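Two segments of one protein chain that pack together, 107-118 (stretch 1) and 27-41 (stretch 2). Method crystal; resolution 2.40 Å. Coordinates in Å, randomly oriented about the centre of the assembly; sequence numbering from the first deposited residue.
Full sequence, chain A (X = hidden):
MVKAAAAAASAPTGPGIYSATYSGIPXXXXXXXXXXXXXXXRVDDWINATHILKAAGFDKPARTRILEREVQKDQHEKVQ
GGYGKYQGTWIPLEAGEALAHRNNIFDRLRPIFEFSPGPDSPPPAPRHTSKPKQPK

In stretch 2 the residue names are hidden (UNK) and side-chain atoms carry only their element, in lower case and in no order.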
# COMPACT_ATOMS: atom_id res chain seq x y z
N ASP A 107 7.32 -25.22 -13.13
CA ASP A 107 8.53 -25.86 -13.64
C ASP A 107 9.67 -24.86 -13.86
O ASP A 107 10.82 -25.15 -13.54
CB ASP A 107 8.23 -26.60 -14.95
CG ASP A 107 7.39 -27.84 -14.73
OD1 ASP A 107 7.45 -28.41 -13.62
OD2 ASP A 107 6.67 -28.25 -15.67
N ARG A 108 9.35 -23.69 -14.41
CA ARG A 108 10.37 -22.68 -14.66
C ARG A 108 10.87 -22.06 -13.36
O ARG A 108 12.00 -21.57 -13.28
CB ARG A 108 9.82 -21.58 -15.58
CG ARG A 108 10.87 -20.56 -16.01
CD ARG A 108 10.26 -19.48 -16.88
NE ARG A 108 11.26 -18.50 -17.31
CZ ARG A 108 11.92 -18.58 -18.47
NH1 ARG A 108 11.69 -19.58 -19.30
NH2 ARG A 108 12.80 -17.64 -18.78
N LEU A 109 10.03 -22.09 -12.33
CA LEU A 109 10.35 -21.48 -11.05
C LEU A 109 10.71 -22.51 -9.99
O LEU A 109 10.77 -22.19 -8.81
CB LEU A 109 9.18 -20.63 -10.55
CG LEU A 109 8.64 -19.55 -11.48
CD1 LEU A 109 7.49 -18.82 -10.81
CD2 LEU A 109 9.75 -18.58 -11.87
N ARG A 110 10.95 -23.75 -10.42
CA ARG A 110 11.22 -24.85 -9.49
C ARG A 110 12.31 -24.59 -8.44
O ARG A 110 12.12 -24.93 -7.27
CB ARG A 110 11.57 -26.12 -10.28
CG ARG A 110 11.84 -27.32 -9.40
CD ARG A 110 11.99 -28.59 -10.23
NE ARG A 110 10.76 -28.94 -10.92
CZ ARG A 110 9.81 -29.72 -10.42
NH1 ARG A 110 9.95 -30.24 -9.20
NH2 ARG A 110 8.72 -29.98 -11.12
N PRO A 111 13.45 -23.98 -8.82
CA PRO A 111 14.50 -23.79 -7.80
C PRO A 111 14.10 -22.93 -6.60
O PRO A 111 14.62 -23.17 -5.51
CB PRO A 111 15.63 -23.11 -8.59
CG PRO A 111 15.43 -23.57 -9.99
CD PRO A 111 13.95 -23.62 -10.17
N ILE A 112 13.22 -21.95 -6.78
CA ILE A 112 12.86 -21.07 -5.66
C ILE A 112 11.89 -21.77 -4.71
O ILE A 112 11.76 -21.37 -3.55
CB ILE A 112 12.24 -19.74 -6.16
CG1 ILE A 112 12.25 -18.70 -5.04
CG2 ILE A 112 10.82 -19.95 -6.66
CD1 ILE A 112 13.61 -18.47 -4.42
N PHE A 113 11.23 -22.82 -5.19
CA PHE A 113 10.30 -23.58 -4.35
C PHE A 113 11.00 -24.74 -3.66
O PHE A 113 10.61 -25.15 -2.56
CB PHE A 113 9.13 -24.10 -5.18
CG PHE A 113 8.19 -23.03 -5.64
CD1 PHE A 113 7.27 -22.47 -4.76
CD2 PHE A 113 8.21 -22.57 -6.95
CE1 PHE A 113 6.40 -21.48 -5.18
CE2 PHE A 113 7.35 -21.58 -7.37
CZ PHE A 113 6.44 -21.04 -6.48
N GLU A 114 12.04 -25.27 -4.29
CA GLU A 114 12.70 -26.47 -3.79
C GLU A 114 13.95 -26.16 -2.98
O GLU A 114 14.51 -27.05 -2.34
CB GLU A 114 13.04 -27.41 -4.95
CG GLU A 114 11.82 -28.01 -5.64
CD GLU A 114 12.17 -29.20 -6.51
OE1 GLU A 114 13.36 -29.58 -6.57
OE2 GLU A 114 11.25 -29.76 -7.15
N PHE A 115 14.39 -24.91 -3.00
CA PHE A 115 15.60 -24.53 -2.28
C PHE A 115 15.46 -24.75 -0.78
O PHE A 115 14.42 -24.47 -0.19
CB PHE A 115 15.97 -23.06 -2.54
CG PHE A 115 17.11 -22.57 -1.70
CD1 PHE A 115 18.42 -22.90 -2.02
CD2 PHE A 115 16.88 -21.79 -0.58
CE1 PHE A 115 19.48 -22.45 -1.23
CE2 PHE A 115 17.93 -21.35 0.20
CZ PHE A 115 19.22 -21.68 -0.12
N SER A 116 16.53 -25.25 -0.18
CA SER A 116 16.56 -25.49 1.26
C SER A 116 17.97 -25.29 1.79
O SER A 116 18.92 -25.92 1.31
CB SER A 116 16.07 -26.91 1.58
OG SER A 116 16.18 -27.18 2.97
N PRO A 117 18.11 -24.41 2.79
CA PRO A 117 19.42 -24.16 3.40
C PRO A 117 19.90 -25.36 4.21
O PRO A 117 21.10 -25.55 4.40
CB PRO A 117 19.15 -22.95 4.31
CG PRO A 117 17.70 -23.04 4.64
CD PRO A 117 17.04 -23.62 3.42
N GLY A 118 18.95 -26.17 4.66
CA GLY A 118 19.23 -27.28 5.55
C GLY A 118 18.27 -27.22 6.72
O GLY A 118 17.06 -27.18 6.53
N UNK A 27 15.98 -12.19 2.05
CA UNK A 27 15.21 -13.02 1.12
C UNK A 27 16.10 -13.95 0.32
O UNK A 27 17.31 -13.74 0.22
c UNK A 27 14.40 -12.16 0.12
c UNK A 27 13.37 -11.29 0.85
c UNK A 27 15.33 -11.30 -0.73
N UNK A 28 15.49 -14.99 -0.23
CA UNK A 28 16.13 -15.78 -1.28
C UNK A 28 15.62 -15.26 -2.61
O UNK A 28 14.42 -15.01 -2.76
c UNK A 28 17.58 -17.88 0.59
c UNK A 28 15.83 -17.27 -1.13
o UNK A 28 17.39 -19.49 3.85
c UNK A 28 16.24 -17.86 0.20
c UNK A 28 17.01 -18.95 2.64
c UNK A 28 15.68 -18.94 2.29
c UNK A 28 15.30 -18.40 1.07
c UNK A 28 17.96 -18.42 1.80
N UNK A 29 16.52 -15.07 -3.56
CA UNK A 29 16.13 -14.53 -4.86
C UNK A 29 16.60 -15.42 -6.01
O UNK A 29 17.79 -15.63 -6.20
c UNK A 29 16.67 -13.11 -5.04
o UNK A 29 16.54 -10.40 -7.52
c UNK A 29 16.63 -10.99 -6.42
c UNK A 29 16.25 -12.46 -6.35
o UNK A 29 17.03 -10.43 -5.38
N UNK A 30 15.64 -15.94 -6.77
CA UNK A 30 15.94 -16.73 -7.95
C UNK A 30 15.97 -15.83 -9.18
O UNK A 30 14.96 -15.22 -9.53
c UNK A 30 16.46 -20.04 -10.83
c UNK A 30 15.09 -18.65 -9.41
c UNK A 30 15.42 -20.16 -11.73
c UNK A 30 16.29 -19.29 -9.68
c UNK A 30 14.90 -17.84 -8.14
o UNK A 30 15.59 -20.90 -12.87
c UNK A 30 14.05 -18.79 -10.33
c UNK A 30 14.22 -19.54 -11.48
N UNK A 31 17.13 -15.74 -9.82
CA UNK A 31 17.27 -14.89 -10.99
C UNK A 31 17.36 -15.72 -12.27
O UNK A 31 17.93 -16.81 -12.28
c UNK A 31 18.50 -13.99 -10.86
c UNK A 31 18.39 -13.00 -9.71
c UNK A 31 19.52 -11.99 -9.68
o UNK A 31 20.52 -12.14 -10.38
n UNK A 31 19.36 -10.95 -8.87
N UNK A 32 16.78 -15.20 -13.34
CA UNK A 32 16.68 -15.89 -14.61
C UNK A 32 16.21 -14.90 -15.66
O UNK A 32 15.35 -14.07 -15.37
c UNK A 32 12.01 -16.27 -14.76
c UNK A 32 15.71 -17.08 -14.52
c UNK A 32 11.71 -15.96 -13.44
c UNK A 32 13.99 -16.37 -12.83
c UNK A 32 12.70 -16.01 -12.48
c UNK A 32 14.31 -16.68 -14.14
c UNK A 32 13.31 -16.63 -15.10
N UNK A 33 16.77 -14.94 -16.86
CA UNK A 33 16.37 -13.98 -17.87
C UNK A 33 17.38 -13.09 -18.59
O UNK A 33 17.29 -12.97 -19.81
N UNK A 34 18.33 -12.45 -17.89
CA UNK A 34 18.62 -12.63 -16.47
C UNK A 34 18.08 -11.48 -15.60
O UNK A 34 18.55 -11.25 -14.49
c UNK A 34 22.21 -13.66 -15.18
c UNK A 34 20.74 -13.30 -14.98
c UNK A 34 19.97 -14.50 -14.47
c UNK A 34 20.14 -12.77 -16.28
N UNK A 35 17.07 -10.78 -16.10
CA UNK A 35 16.52 -9.64 -15.37
C UNK A 35 15.28 -10.01 -14.55
O UNK A 35 14.90 -9.27 -13.64
n UNK A 35 17.03 -3.70 -17.53
c UNK A 35 17.52 -4.90 -16.80
c UNK A 35 16.18 -8.50 -16.32
c UNK A 35 16.62 -6.11 -17.00
c UNK A 35 17.12 -7.31 -16.21
N UNK A 36 14.65 -11.13 -14.87
CA UNK A 36 13.49 -11.58 -14.11
C UNK A 36 13.93 -12.15 -12.77
O UNK A 36 15.07 -12.59 -12.61
c UNK A 36 12.69 -12.63 -14.88
o UNK A 36 10.47 -13.66 -16.67
c UNK A 36 11.62 -13.36 -17.05
c UNK A 36 12.36 -12.26 -16.32
o UNK A 36 12.20 -13.93 -18.00
N UNK A 37 13.01 -12.15 -11.80
CA UNK A 37 13.32 -12.64 -10.47
C UNK A 37 12.07 -13.03 -9.69
O UNK A 37 10.98 -12.52 -9.95
c UNK A 37 13.12 -8.22 -10.59
n UNK A 37 13.76 -9.36 -10.80
c UNK A 37 14.12 -11.59 -9.68
n UNK A 37 12.48 -8.32 -9.44
c UNK A 37 12.72 -9.55 -8.90
c UNK A 37 13.53 -10.22 -9.75
N UNK A 38 12.24 -13.94 -8.74
CA UNK A 38 11.18 -14.29 -7.80
C UNK A 38 11.79 -14.35 -6.40
O UNK A 38 12.77 -15.05 -6.18
c UNK A 38 9.86 -15.59 -9.50
c UNK A 38 10.52 -15.64 -8.13
c UNK A 38 9.50 -16.01 -7.06
N UNK A 39 11.21 -13.60 -5.47
CA UNK A 39 11.77 -13.51 -4.12
C UNK A 39 11.02 -14.39 -3.13
O UNK A 39 9.79 -14.44 -3.14
c UNK A 39 12.59 -11.11 -4.47
s UNK A 39 12.72 -9.48 -3.72
c UNK A 39 13.54 -8.57 -5.03
c UNK A 39 11.76 -12.06 -3.63
N UNK A 40 11.78 -15.07 -2.28
CA UNK A 40 11.21 -15.83 -1.17
C UNK A 40 11.80 -15.30 0.14
O UNK A 40 13.02 -15.21 0.28
c UNK A 40 11.50 -17.33 -1.33
c UNK A 40 11.55 -19.29 0.25
n UNK A 40 11.85 -20.39 -0.66
c UNK A 40 10.70 -18.21 -0.39
n UNK A 40 12.68 -21.76 0.99
n UNK A 40 12.63 -22.50 -1.18
c UNK A 40 12.39 -21.55 -0.28
N UNK A 41 10.93 -14.95 1.08
CA UNK A 41 11.40 -14.43 2.37
C UNK A 41 12.08 -15.51 3.20
O UNK A 41 11.66 -16.67 3.18
n UNK A 41 5.82 -12.19 4.34
c UNK A 41 9.45 -11.70 4.19
c UNK A 41 6.99 -11.64 4.06
c UNK A 41 10.08 -12.33 2.96
n UNK A 41 7.04 -10.49 3.40
c UNK A 41 10.24 -13.82 3.15
n UNK A 41 8.12 -12.23 4.45

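Position 27 carries three carbons, one bearing the other two, and lies out of reach of stretch 1; branching at CB without oxygen gives Val27. Position 28 has one carbon, then a six-carbon ring bearing one oxygen. That oxygen is 3.7 Å from Pro117 CG, and the ring offers its face to the edge of Phe115, with centroids 4.7 Å apart and planes at 61°. The para oxygen makes it Tyr28. At position 29 three carbons end in two oxygens, and CA-to-CB points away from stretch 1: Glu29.

Position 30 repeats the six-carbon ring with one oxygen. Its CB lies 3.8 Å from Ile112 CB, and Pro111 CB sits over the ring face, 4.2 Å from the centroid and 24° off the normal, a CH-pi contact. This is Tyr30. Position 31 has three carbons, the third carrying one oxygen and one nitrogen, and reaches nothing on stretch 1. The element labels specify an amide, Gln31; its NE2 donates to Glu29 OE2 at 3.2 Å, along the same strand.

Position 32 is one carbon and a six-carbon ring without oxygen. One ring carbon is 3.6 Å from Leu109 CD2, and another is 3.5 Å from Arg108 NE, near the plane of that guanidinium. The residue is Phe32, and these carbons are CZ and CE2. Position 33 has no side-chain atoms and phi/psi of 125/-46; an ideal CB would be jammed against the preceding carbonyl oxygen, so Gly33 fits. Position 34, after a cis peptide bond, has four carbons forked at the second: Leu34. Position 35 has four carbons in a row ending in nitrogen: Lys35. These three turn residues are poorly ordered, so their details deserve caution.

Position 36 has three carbons, the third with two oxygens, one of which is 3.8 Å from Arg108 NH2, a long salt bridge: Glu36, through OE2. Position 37 is one carbon plus a five-membered ring of three carbons and two nitrogens, with CA-to-CB pointing away from stretch 1: His37, whose ND1 donates to Lys35 O at 3.1 Å. Position 38 has one carbon carrying two more, one of them 3.8 Å from Leu109 CD2: Val38. Position 39 is unbranched, two carbons, sulfur, carbon, with CA-to-CB pointing away from stretch 1: Met39.

Position 40 has three carbons, a nitrogen, then a carbon with two further nitrogens; the chain nitrogen lies 3.1 Å from Ile112 O, and one terminal nitrogen lies 2.8 Å from both Ile112 O and Phe115 O. This is Arg40, with NE and NH2 as the donors. Position 41 has the same composition but is out of reach: Arg41.

The strands pair antiparallel, and alternation along them directs 28, 30, 32, 36, 38 and 40 toward stretch 1. Helix 110-114 runs at 162° to strand 27-32 and at 6° to strand 36-41. Ile112 packs against Tyr28, Tyr30, Val38 and Arg40 at the centre of the apolar contact. Phe115 leaves helical phi/psi, and the Arg40 guanidinium joins its carbonyl to that of Ile112, tying helix to exit, with Phe115 CD2 over one guanidinium face. In all, 720 Å² is buried.

Stretch 2 27-41: VYEYQFGLKEHVMRR
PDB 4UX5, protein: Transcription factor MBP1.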